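Local coordinates for protein tumor necrosis factor receptor superfamily member 16 (Rattus norvegicus, PDB 4F42) that binds neurotrophins as a low-affinity cell-surface receptor and, through its intracellular death domain, probably passes signals to partner proteins, at residues N3-L8 with A51-W56; A29-Y34 with L68-R73. All blocks are in the same frame, centred on the assembly; numbering follows the deposited sequence.

Contact 1: residues N3-L8 with A51-W56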
ATOM      1  N   ASN A   3      -2.025  -1.285  14.671  1.00 33.98           N
ATOM      2  CA  ASN A   3      -0.958  -2.135  14.169  1.00 33.26           C
ATOM      3  C   ASN A   3      -0.225  -1.513  12.984  1.00 32.01           C
ATOM      4  O   ASN A   3      -0.852  -1.092  12.012  1.00 31.51           O
ATOM      5  CB  ASN A   3      -1.442  -3.576  13.871  1.00 33.90           C
ATOM      6  CG  ASN A   3      -2.868  -3.645  13.289  1.00 35.68           C
ATOM      7  OD1 ASN A   3      -3.644  -2.683  13.336  1.00 37.78           O
ATOM      8  ND2 ASN A   3      -3.218  -4.815  12.752  1.00 38.00           N
ATOM      9  N   LEU A   4       1.102  -1.427  13.101  1.00 30.58           N
ATOM     10  CA  LEU A   4       1.960  -1.003  12.002  1.00 29.54           C
ATOM     11  C   LEU A   4       1.800  -1.972  10.847  1.00 28.78           C
ATOM     12  O   LEU A   4       1.746  -3.186  11.055  1.00 29.00           O
ATOM     13  CB  LEU A   4       3.433  -0.969  12.425  1.00 29.29           C
ATOM     14  CG  LEU A   4       3.975   0.092  13.388  1.00 29.98           C
ATOM     15  CD1 LEU A   4       5.434  -0.211  13.715  1.00 29.68           C
ATOM     16  CD2 LEU A   4       3.838   1.515  12.842  1.00 30.50           C
ATOM     17  N   TYR A   5       1.722  -1.440   9.634  1.00 27.96           N
ATOM     18  CA  TYR A   5       1.692  -2.279   8.445  1.00 27.27           C
ATOM     19  C   TYR A   5       2.895  -3.238   8.411  1.00 27.14           C
ATOM     20  O   TYR A   5       2.729  -4.433   8.191  1.00 26.63           O
ATOM     21  CB  TYR A   5       1.627  -1.441   7.158  1.00 26.83           C
ATOM     22  CG  TYR A   5       1.672  -2.319   5.930  1.00 26.14           C
ATOM     23  CD1 TYR A   5       0.509  -2.916   5.435  1.00 25.40           C
ATOM     24  CD2 TYR A   5       2.884  -2.607   5.296  1.00 24.94           C
ATOM     25  CE1 TYR A   5       0.548  -3.755   4.332  1.00 24.39           C
ATOM     26  CE2 TYR A   5       2.931  -3.450   4.191  1.00 24.23           C
ATOM     27  CZ  TYR A   5       1.764  -4.016   3.713  1.00 24.44           C
ATOM     28  OH  TYR A   5       1.811  -4.854   2.622  1.00 24.96           O
ATOM     29  N   SER A   6       4.090  -2.701   8.646  1.00 27.21           N
ATOM     30  CA  SER A   6       5.342  -3.459   8.570  1.00 27.47           C
ATOM     31  C   SER A   6       5.423  -4.670   9.500  1.00 27.79           C
ATOM     32  O   SER A   6       6.261  -5.539   9.297  1.00 28.16           O
ATOM     33  CB  SER A   6       6.547  -2.533   8.819  1.00 27.67           C
ATOM     34  OG  SER A   6       6.597  -2.069  10.163  1.00 27.44           O
ATOM     35  N   SER A   7       4.559  -4.716  10.513  1.00 28.16           N
ATOM     36  CA  SER A   7       4.536  -5.798  11.504  1.00 28.14           C
ATOM     37  C   SER A   7       3.662  -6.974  11.100  1.00 27.93           C
ATOM     38  O   SER A   7       3.741  -8.042  11.707  1.00 27.92           O
ATOM     39  CB  SER A   7       4.054  -5.269  12.858  1.00 28.28           C
ATOM     40  OG  SER A   7       4.963  -4.311  13.370  1.00 29.74           O
ATOM     41  N   LEU A   8       2.810  -6.776  10.097  1.00 27.74           N
ATOM     42  CA  LEU A   8       1.971  -7.854   9.586  1.00 27.68           C
ATOM     43  C   LEU A   8       2.821  -9.024   9.091  1.00 27.80           C
ATOM     44  O   LEU A   8       3.939  -8.826   8.617  1.00 27.44           O
ATOM     45  CB  LEU A   8       1.054  -7.347   8.471  1.00 27.62           C
ATOM     46  CG  LEU A   8       0.022  -6.275   8.844  1.00 27.49           C
ATOM     47  CD1 LEU A   8      -0.629  -5.700   7.585  1.00 25.79           C
ATOM     48  CD2 LEU A   8      -1.024  -6.821   9.817  1.00 27.34           C
ATOM     49  N   ALA A  51       8.188  -2.485  -2.549  1.00 20.31           N
ATOM     50  CA  ALA A  51       9.160  -1.405  -2.350  1.00 20.19           C
ATOM     51  C   ALA A  51       8.503  -0.125  -1.813  1.00 19.91           C
ATOM     52  O   ALA A  51       9.044   0.516  -0.917  1.00 20.40           O
ATOM     53  CB  ALA A  51       9.923  -1.122  -3.654  1.00 19.55           C
ATOM     54  N   LEU A  52       7.334   0.218  -2.349  1.00 19.59           N
ATOM     55  CA  LEU A  52       6.596   1.406  -1.936  1.00 19.34           C
ATOM     56  C   LEU A  52       6.173   1.301  -0.487  1.00 19.67           C
ATOM     57  O   LEU A  52       6.421   2.203   0.305  1.00 20.37           O
ATOM     58  CB  LEU A  52       5.356   1.613  -2.806  1.00 18.92           C
ATOM     59  CG  LEU A  52       4.411   2.712  -2.301  1.00 18.68           C
ATOM     60  CD1 LEU A  52       4.777   4.048  -2.908  1.00 18.45           C
ATOM     61  CD2 LEU A  52       2.968   2.354  -2.615  1.00 18.57           C
ATOM     62  N   LEU A  53       5.530   0.189  -0.153  1.00 19.86           N
ATOM     63  CA  LEU A  53       5.006  -0.057   1.176  1.00 19.92           C
ATOM     64  C   LEU A  53       6.087  -0.229   2.240  1.00 20.48           C
ATOM     65  O   LEU A  53       5.860   0.105   3.396  1.00 20.75           O
ATOM     66  CB  LEU A  53       4.062  -1.264   1.138  1.00 19.95           C
ATOM     67  CG  LEU A  53       2.825  -1.050   0.244  1.00 19.66           C
ATOM     68  CD1 LEU A  53       2.092  -2.347  -0.003  1.00 19.27           C
ATOM     69  CD2 LEU A  53       1.879   0.018   0.817  1.00 18.89           C
ATOM     70  N   ALA A  54       7.252  -0.748   1.849  1.00 20.99           N
ATOM     71  CA  ALA A  54       8.414  -0.847   2.738  1.00 21.38           C
ATOM     72  C   ALA A  54       8.956   0.537   3.064  1.00 21.83           C
ATOM     73  O   ALA A  54       9.362   0.800   4.197  1.00 22.07           O
ATOM     74  CB  ALA A  54       9.501  -1.689   2.101  1.00 21.20           C
ATOM     75  N   SER A  55       8.973   1.405   2.056  1.00 22.31           N
ATOM     76  CA  SER A  55       9.373   2.797   2.221  1.00 22.92           C
ATOM     77  C   SER A  55       8.347   3.531   3.090  1.00 23.36           C
ATOM     78  O   SER A  55       8.701   4.062   4.147  1.00 23.67           O
ATOM     79  CB  SER A  55       9.527   3.469   0.852  1.00 22.84           C
ATOM     80  OG  SER A  55       9.486   4.883   0.954  1.00 23.17           O
ATOM     81  N   TRP A  56       7.086   3.547   2.645  1.00 23.54           N
ATOM     82  CA  TRP A  56       5.974   4.136   3.407  1.00 23.78           C
ATOM     83  C   TRP A  56       5.933   3.605   4.846  1.00 24.71           C
ATOM     84  O   TRP A  56       5.871   4.379   5.803  1.00 24.47           O
ATOM     85  CB  TRP A  56       4.635   3.869   2.695  1.00 23.21           C
ATOM     86  CG  TRP A  56       3.430   4.327   3.469  1.00 21.27           C
ATOM     87  CD1 TRP A  56       3.010   5.622   3.648  1.00 20.23           C
ATOM     88  CD2 TRP A  56       2.496   3.502   4.176  1.00 19.10           C
ATOM     89  NE1 TRP A  56       1.877   5.649   4.418  1.00 20.15           N
ATOM     90  CE2 TRP A  56       1.539   4.363   4.760  1.00 20.32           C
ATOM     91  CE3 TRP A  56       2.371   2.122   4.372  1.00 18.39           C
ATOM     92  CZ2 TRP A  56       0.467   3.881   5.527  1.00 20.22           C
ATOM     93  CZ3 TRP A  56       1.313   1.644   5.136  1.00 17.69           C
ATOM     94  CH2 TRP A  56       0.372   2.517   5.702  1.00 18.65           C
TER
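Tyr5 makes a buried, apolar contact with Leu53 and Trp56, joining the loop before helix 10-19 to the last turn of helix 48-56. Tyr5 sits in a short 3-10 segment. Its CG is anti to the backbone N (chi1 177°), which places the ring against Leu53. The ring and the Leu53 side chain cross obliquely. Tyr5 CE2 lies 3.9 Å from Leu53 CB. At the end of the ring, Tyr5 OH comes within 3.6 Å of Leu53 CD1. This hydroxyl is buried against a methyl group and has no hydrogen-bond partner in the model. Trp56 meets the base of the tyrosine at about a right angle, with Trp56 CZ3 3.7 Å from Tyr5 CB. The approach is through the six-membered ring. Replacing Tyr5 by alanine would probably leave Leu53 CB and CD1 without their aromatic neighbour and open a gap beside the helix. Tyr5 also packs on Leu67, Arg13 and Val16, and its backbone hydrogen-bonds with that of Ala62. The residues leading into helix 10-19 are thus anchored on the apolar core of a six-helix bundle, the death-domain fold.

Contact 2: residues A29-Y34 with L68-R73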
ATOM      1  N   ALA A  29      -0.304   5.175  -3.849  1.00 19.16           N
ATOM      2  CA  ALA A  29       0.862   5.975  -3.529  1.00 19.08           C
ATOM      3  C   ALA A  29       0.536   7.467  -3.628  1.00 19.08           C
ATOM      4  O   ALA A  29       0.918   8.240  -2.754  1.00 19.28           O
ATOM      5  CB  ALA A  29       2.008   5.614  -4.420  1.00 19.16           C
ATOM      6  N   GLY A  30      -0.191   7.858  -4.676  1.00 18.76           N
ATOM      7  CA  GLY A  30      -0.677   9.230  -4.813  1.00 18.27           C
ATOM      8  C   GLY A  30      -1.400   9.698  -3.562  1.00 18.20           C
ATOM      9  O   GLY A  30      -1.108  10.771  -3.035  1.00 18.09           O
ATOM     10  N   GLU A  31      -2.331   8.870  -3.082  1.00 18.02           N
ATOM     11  CA  GLU A  31      -3.104   9.135  -1.866  1.00 17.85           C
ATOM     12  C   GLU A  31      -2.229   9.211  -0.608  1.00 17.88           C
ATOM     13  O   GLU A  31      -2.499   9.999   0.301  1.00 17.80           O
ATOM     14  CB  GLU A  31      -4.201   8.072  -1.708  1.00 17.81           C
ATOM     15  CG  GLU A  31      -5.097   8.202  -0.479  1.00 17.34           C
ATOM     16  CD  GLU A  31      -5.825   9.543  -0.366  1.00 18.41           C
ATOM     17  OE1 GLU A  31      -6.131  10.182  -1.406  1.00 18.26           O
ATOM     18  OE2 GLU A  31      -6.111   9.951   0.784  1.00 17.03           O
ATOM     19  N   LEU A  32      -1.178   8.397  -0.565  1.00 18.23           N
ATOM     20  CA  LEU A  32      -0.247   8.403   0.567  1.00 18.41           C
ATOM     21  C   LEU A  32       0.724   9.599   0.525  1.00 18.94           C
ATOM     22  O   LEU A  32       1.506   9.819   1.459  1.00 19.19           O
ATOM     23  CB  LEU A  32       0.496   7.068   0.658  1.00 18.07           C
ATOM     24  CG  LEU A  32      -0.334   5.801   0.906  1.00 16.96           C
ATOM     25  CD1 LEU A  32       0.549   4.581   0.754  1.00 15.40           C
ATOM     26  CD2 LEU A  32      -0.973   5.817   2.283  1.00 16.27           C
ATOM     27  N   GLY A  33       0.648  10.379  -0.550  1.00 19.28           N
ATOM     28  CA  GLY A  33       1.360  11.650  -0.644  1.00 19.86           C
ATOM     29  C   GLY A  33       2.652  11.644  -1.452  1.00 20.15           C
ATOM     30  O   GLY A  33       3.447  12.572  -1.335  1.00 20.65           O
ATOM     31  N   TYR A  34       2.855  10.607  -2.265  1.00 19.91           N
ATOM     32  CA  TYR A  34       4.025  10.484  -3.126  1.00 19.87           C
ATOM     33  C   TYR A  34       3.815  11.202  -4.455  1.00 20.15           C
ATOM     34  O   TYR A  34       2.791  11.018  -5.102  1.00 20.33           O
ATOM     35  CB  TYR A  34       4.307   9.008  -3.410  1.00 19.77           C
ATOM     36  CG  TYR A  34       4.859   8.229  -2.249  1.00 19.24           C
ATOM     37  CD1 TYR A  34       6.229   8.139  -2.048  1.00 19.41           C
ATOM     38  CD2 TYR A  34       4.011   7.566  -1.356  1.00 19.92           C
ATOM     39  CE1 TYR A  34       6.755   7.420  -0.985  1.00 20.10           C
ATOM     40  CE2 TYR A  34       4.526   6.842  -0.273  1.00 19.41           C
ATOM     41  CZ  TYR A  34       5.899   6.774  -0.106  1.00 20.09           C
ATOM     42  OH  TYR A  34       6.439   6.081   0.938  1.00 21.07           O
ATOM     43  N   LEU A  68      -5.783   1.181   5.027  1.00 18.85           N
ATOM     44  CA  LEU A  68      -7.189   0.932   4.741  1.00 17.88           C
ATOM     45  C   LEU A  68      -7.940   2.244   4.470  1.00 17.18           C
ATOM     46  O   LEU A  68      -8.696   2.329   3.496  1.00 17.43           O
ATOM     47  CB  LEU A  68      -7.818   0.117   5.879  1.00 17.73           C
ATOM     48  CG  LEU A  68      -7.914  -1.420   5.764  1.00 17.91           C
ATOM     49  CD1 LEU A  68      -6.830  -2.082   4.922  1.00 17.66           C
ATOM     50  CD2 LEU A  68      -8.028  -2.125   7.110  1.00 16.62           C
ATOM     51  N   ALA A  69      -7.702   3.268   5.294  1.00 16.18           N
ATOM     52  CA  ALA A  69      -8.267   4.614   5.068  1.00 15.87           C
ATOM     53  C   ALA A  69      -7.909   5.173   3.683  1.00 15.85           C
ATOM     54  O   ALA A  69      -8.781   5.681   2.972  1.00 15.57           O
ATOM     55  CB  ALA A  69      -7.812   5.581   6.144  1.00 15.45           C
ATOM     56  N   ALA A  70      -6.627   5.071   3.314  1.00 15.81           N
ATOM     57  CA  ALA A  70      -6.145   5.502   1.992  1.00 15.91           C
ATOM     58  C   ALA A  70      -6.890   4.815   0.851  1.00 15.75           C
ATOM     59  O   ALA A  70      -7.187   5.444  -0.161  1.00 16.37           O
ATOM     60  CB  ALA A  70      -4.644   5.276   1.860  1.00 15.67           C
ATOM     61  N   LEU A  71      -7.206   3.537   1.032  1.00 15.30           N
ATOM     62  CA  LEU A  71      -7.891   2.755   0.010  1.00 15.11           C
ATOM     63  C   LEU A  71      -9.347   3.162  -0.169  1.00 15.45           C
ATOM     64  O   LEU A  71      -9.816   3.263  -1.300  1.00 16.10           O
ATOM     65  CB  LEU A  71      -7.777   1.252   0.291  1.00 14.57           C
ATOM     66  CG  LEU A  71      -6.399   0.618   0.088  1.00 14.25           C
ATOM     67  CD1 LEU A  71      -6.320  -0.767   0.761  1.00 14.65           C
ATOM     68  CD2 LEU A  71      -6.041   0.520  -1.400  1.00 12.78           C
ATOM     69  N   ARG A  72     -10.064   3.377   0.930  1.00 15.64           N
ATOM     70  CA  ARG A  72     -11.413   3.936   0.863  1.00 16.28           C
ATOM     71  C   ARG A  72     -11.418   5.247   0.080  1.00 16.80           C
ATOM     72  O   ARG A  72     -12.318   5.497  -0.705  1.00 16.90           O
ATOM     73  CB  ARG A  72     -11.978   4.199   2.264  1.00 16.11           C
ATOM     74  CG  ARG A  72     -12.274   2.939   3.102  1.00 16.87           C
ATOM     75  CD  ARG A  72     -13.019   3.255   4.417  1.00 16.03           C
ATOM     76  NE  ARG A  72     -12.263   4.153   5.287  1.00 16.28           N
ATOM     77  CZ  ARG A  72     -12.371   5.480   5.272  1.00 16.23           C
ATOM     78  NH1 ARG A  72     -13.222   6.071   4.453  1.00 16.25           N
ATOM     79  NH2 ARG A  72     -11.629   6.218   6.087  1.00 17.25           N
ATOM     80  N   ARG A  73     -10.395   6.072   0.290  1.00 17.51           N
ATOM     81  CA  ARG A  73     -10.342   7.404  -0.300  1.00 18.35           C
ATOM     82  C   ARG A  73     -10.130   7.422  -1.809  1.00 18.29           C
ATOM     83  O   ARG A  73     -10.602   8.335  -2.474  1.00 18.27           O
ATOM     84  CB  ARG A  73      -9.302   8.269   0.406  1.00 18.53           C
ATOM     85  CG  ARG A  73      -9.826   8.837   1.695  1.00 20.11           C
ATOM     86  CD  ARG A  73      -8.739   8.886   2.731  1.00 23.54           C
ATOM     87  NE  ARG A  73      -9.105   9.728   3.856  1.00 26.43           N
ATOM     88  CZ  ARG A  73      -8.285  10.034   4.854  1.00 29.61           C
ATOM     89  NH1 ARG A  73      -7.046   9.549   4.862  1.00 30.32           N
ATOM     90  NH2 ARG A  73      -8.700  10.822   5.845  1.00 29.79           N
TER
HETATM   91  O   HOH W   1      -5.519   9.022   2.924  1.00 26.24           O
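The carboxylate of Glu31 and the guanidinium of Arg73 are turned 50° apart, and their side chains cross at about a right angle. Glu31 OE2 lies well out of the guanidinium plane, 4.2 Å from Arg73 NH1, so the charges are near each other without forming a salt bridge. Within the segments, Ala69 O lies over one face of the Arg72 guanidinium, and Ala29 O is in plane at the edge of the Tyr34 ring. A water sits between Glu31 OE2 and Arg73 NH1, but its modelled distances are very short and the bridge is doubtful. The closer approach is to the aliphatic part of the arginine, with Glu31 OE2 3.4 Å from Arg73 CD. The glutamate reaches there with CG anti to the backbone N (chi1 180°) and a bend at chi2. Its CG passes 3.5 Å from Ala70 O. In the death-domain bundle, this joins the end of helix 24-32 to the end of helix 64-73. The first of these helices closes in a Schellman motif at Gly33, whose positive phi (101°) suits glycine; Tyr34 N bonds back to Ala29 O at 3.1 Å. At Ala70, a small residue, the helices come close, its CA 6.1 Å from Glu31 CA. Leu32 CD2 packs 3.7 Å from Ala70 CB, and Leu28 also touches this alanine.

The centres of contact 1 and contact 2 lie about 13 Å apart in one helical bundle. Along the chain their segments alternate: 3-8, 29-34, 51-56, then 68-73. The two contacts share no helix, but they touch directly through helix 48-56. Trp56 NE1 is 3.6 Å from Leu32 CD2, and Leu52 packs on Ala29. A probable hydrogen bond joins Ser55 OG to Tyr34 OH at 3.3 Å. Leu67 of helix 64-73 also touches Trp56, which ties contact 1 to the second helix of contact 2. This interleaving knits the start of the chain and three later parts of it into one compact death domain.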